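Local structure of nucleotide-binding protein, universal stress protein UspA family (Lactobacillus plantarum, 3S3T) at residues Q76-T80 with T81-N85. The protein binds ATP and belongs to the universal stress protein family, so it probably takes part in nucleotide-dependent stress responses, though its exact role is unknown. Residues are numbered along the deposited sequence; the frame is centred on the assembly and turned at random. Where two conformers were deposited one is given.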
ATOM      1  N   GLN A  76      -1.260  21.817 -28.679  1.00 39.97           N
ATOM      2  CA  GLN A  76      -1.379  23.259 -28.899  0.60 41.78           C
ATOM      3  C   GLN A  76      -0.723  24.026 -27.744  1.00 41.56           C
ATOM      4  O   GLN A  76       0.014  24.987 -27.984  1.00 42.74           O
ATOM      5  CB  GLN A  76      -2.850  23.674 -29.132  0.60 42.05           C
ATOM      6  CG  GLN A  76      -3.413  23.079 -30.424  0.60 42.47           C
ATOM      7  CD  GLN A  76      -4.865  23.436 -30.713  0.60 43.86           C
ATOM      8  OE1 GLN A  76      -5.527  24.126 -29.933  0.60 43.95           O
ATOM      9  NE2 GLN A  76      -5.369  22.954 -31.848  0.60 43.82           N
ATOM     10  N   PHE A  77      -0.950  23.584 -26.510  1.00 40.11           N
ATOM     11  CA  PHE A  77      -0.394  24.272 -25.341  1.00 39.82           C
ATOM     12  C   PHE A  77       1.128  24.185 -25.302  1.00 39.32           C
ATOM     13  O   PHE A  77       1.804  25.190 -25.061  1.00 39.20           O
ATOM     14  CB  PHE A  77      -0.992  23.710 -24.043  1.00 39.58           C
ATOM     15  CG  PHE A  77      -0.253  24.143 -22.804  1.00 40.02           C
ATOM     16  CD1 PHE A  77       0.678  23.317 -22.219  1.00 38.33           C
ATOM     17  CD2 PHE A  77      -0.479  25.401 -22.246  1.00 44.32           C
ATOM     18  CE1 PHE A  77       1.367  23.721 -21.074  1.00 40.02           C
ATOM     19  CE2 PHE A  77       0.216  25.833 -21.118  1.00 44.22           C
ATOM     20  CZ  PHE A  77       1.140  25.001 -20.528  1.00 43.86           C
ATOM     21  N   VAL A  78       1.671  22.987 -25.535  1.00 38.28           N
ATOM     22  CA  VAL A  78       3.141  22.811 -25.563  1.00 37.52           C
ATOM     23  C   VAL A  78       3.816  23.706 -26.627  1.00 40.05           C
ATOM     24  O   VAL A  78       4.937  24.160 -26.410  1.00 39.91           O
ATOM     25  CB  VAL A  78       3.546  21.331 -25.723  1.00 36.04           C
ATOM     26  CG1 VAL A  78       5.058  21.183 -25.949  1.00 34.20           C
ATOM     27  CG2 VAL A  78       3.098  20.563 -24.466  1.00 32.82           C
ATOM     28  N   ALA A  79       3.144  23.992 -27.747  1.00 42.07           N
ATOM     29  CA  ALA A  79       3.777  24.851 -28.775  1.00 44.28           C
ATOM     30  C   ALA A  79       3.887  26.310 -28.348  1.00 46.01           C
ATOM     31  O   ALA A  79       4.624  27.088 -28.980  1.00 48.20           O
ATOM     32  CB  ALA A  79       3.082  24.725 -30.097  1.00 44.84           C
ATOM     33  N   THR A  80       3.172  26.695 -27.289  1.00 46.32           N
ATOM     34  CA  THR A  80       3.333  28.031 -26.689  1.00 47.55           C
ATOM     35  C   THR A  80       4.491  28.107 -25.681  1.00 46.60           C
ATOM     36  O   THR A  80       4.746  29.180 -25.127  1.00 47.52           O
ATOM     37  CB  THR A  80       2.048  28.545 -25.962  1.00 47.64           C
ATOM     38  OG1 THR A  80       1.901  27.878 -24.705  1.00 46.58           O
ATOM     39  CG2 THR A  80       0.785  28.366 -26.820  1.00 49.06           C
ATOM     40  N   THR A  81       5.172  26.979 -25.437  1.00 44.39           N
ATOM     41  CA  THR A  81       6.269  26.897 -24.470  1.00 42.53           C
ATOM     42  C   THR A  81       7.582  26.541 -25.175  1.00 42.69           C
ATOM     43  O   THR A  81       7.603  26.246 -26.375  1.00 42.48           O
ATOM     44  CB  THR A  81       6.003  25.780 -23.391  1.00 41.62           C
ATOM     45  OG1 THR A  81       6.281  24.481 -23.952  1.00 37.64           O
ATOM     46  CG2 THR A  81       4.550  25.846 -22.862  1.00 39.84           C
ATOM     47  N   SER A  82       8.670  26.510 -24.404  1.00 42.21           N
ATOM     48  CA  SER A  82       9.982  26.191 -24.948  1.00 42.64           C
ATOM     49  C   SER A  82      10.322  24.718 -24.774  1.00 40.29           C
ATOM     50  O   SER A  82      11.453  24.317 -25.017  1.00 40.51           O
ATOM     51  CB  SER A  82      11.055  27.098 -24.323  1.00 43.56           C
ATOM     52  OG  SER A  82      11.011  27.018 -22.904  1.00 45.54           O
ATOM     53  N   ALA A  83       9.334  23.913 -24.395  1.00 38.03           N
ATOM     54  CA  ALA A  83       9.499  22.475 -24.283  1.00 36.74           C
ATOM     55  C   ALA A  83       9.756  21.951 -25.685  1.00 36.73           C
ATOM     56  O   ALA A  83       9.103  22.370 -26.614  1.00 38.42           O
ATOM     57  CB  ALA A  83       8.245  21.817 -23.666  1.00 34.95           C
ATOM     58  N   PRO A  84      10.720  21.036 -25.841  1.00 35.49           N
ATOM     59  CA  PRO A  84      11.123  20.649 -27.192  1.00 35.15           C
ATOM     60  C   PRO A  84      10.053  19.960 -28.016  1.00 34.28           C
ATOM     61  O   PRO A  84      10.019  20.158 -29.220  1.00 32.52           O
ATOM     62  CB  PRO A  84      12.284  19.678 -26.968  1.00 35.27           C
ATOM     63  CG  PRO A  84      12.578  19.683 -25.554  1.00 34.04           C
ATOM     64  CD  PRO A  84      11.646  20.546 -24.812  1.00 34.27           C
ATOM     65  N   ASN A  85       9.195  19.145 -27.394  1.00 31.13           N
ATOM     66  CA  ASN A  85       8.184  18.427 -28.174  1.00 31.91           C
ATOM     67  C   ASN A  85       7.088  17.786 -27.324  1.00 30.46           C
ATOM     68  O   ASN A  85       7.133  17.822 -26.115  1.00 29.32           O
ATOM     69  CB  ASN A  85       8.865  17.325 -29.019  1.00 32.49           C
ATOM     70  CG  ASN A  85       9.738  16.418 -28.184  1.00 32.70           C
ATOM     71  OD1 ASN A  85       9.268  15.764 -27.218  1.00 32.48           O
ATOM     72  ND2 ASN A  85      11.030  16.419 -28.489  1.00 32.85           N
TER
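Thr-81 grips the carbonyl of Val-78 twice, with its hydroxyl and with its backbone amide, where helix 53-78 gives way to the loop leading to strand 87-93. Its OG1 lies 2.8 Å from Val-78 O and tilts only 15° from the carbonyl plane; the amide N, at 3.0 Å from the same oxygen, approaches from above that plane and closes a type I beta turn from Val-78 to Thr-81. The hydroxyl sits between the backbone N and the carbonyl carbon of its own residue (chi1 78°), a rotation that lets it donate back to Val-78 O while accepting from the amide of Ala-83, with OG1 and Ala-83 N 3.1 Å apart. The same rotation puts the methyl CG2 opposite the carbonyl carbon and beside the backbone N, over one face of the Phe-77 ring, 4.1 Å above its plane and displaced toward the rim. Thr-80 uses its hydroxyl similarly one residue earlier: OG1 stands 2.7 Å from Phe-77 O, in the carbonyl plane, and the Thr-80 amide reaches that oxygen too. The successive carbonyls of Phe-77 and Val-78 are thus each held by a threonine hydroxyl and amide. Val-78 has chi1 at 172°, which turns CG1 away from the backbone N and onto Ala-83 CB, 4.0 Å off, and Val-78 also packs on Phe-22 and Val-26 of helix 16-32. With an alanine in place of Thr-81, Val-78 O would probably lose its hydroxyl donor, the Ala-83 amide its OG1 acceptor and the Phe-77 ring the methyl resting on it. Farther along, the Asn-85 side chain bonds to Asn-35 and to the Leu-36 amide, tying the loop to strand 35-43. The hydroxyl-to-amide link from Thr-81 to Ala-83 is an ST turn, here following the type I turn in a helix-to-strand connection of the universal stress protein's parallel alpha/beta fold.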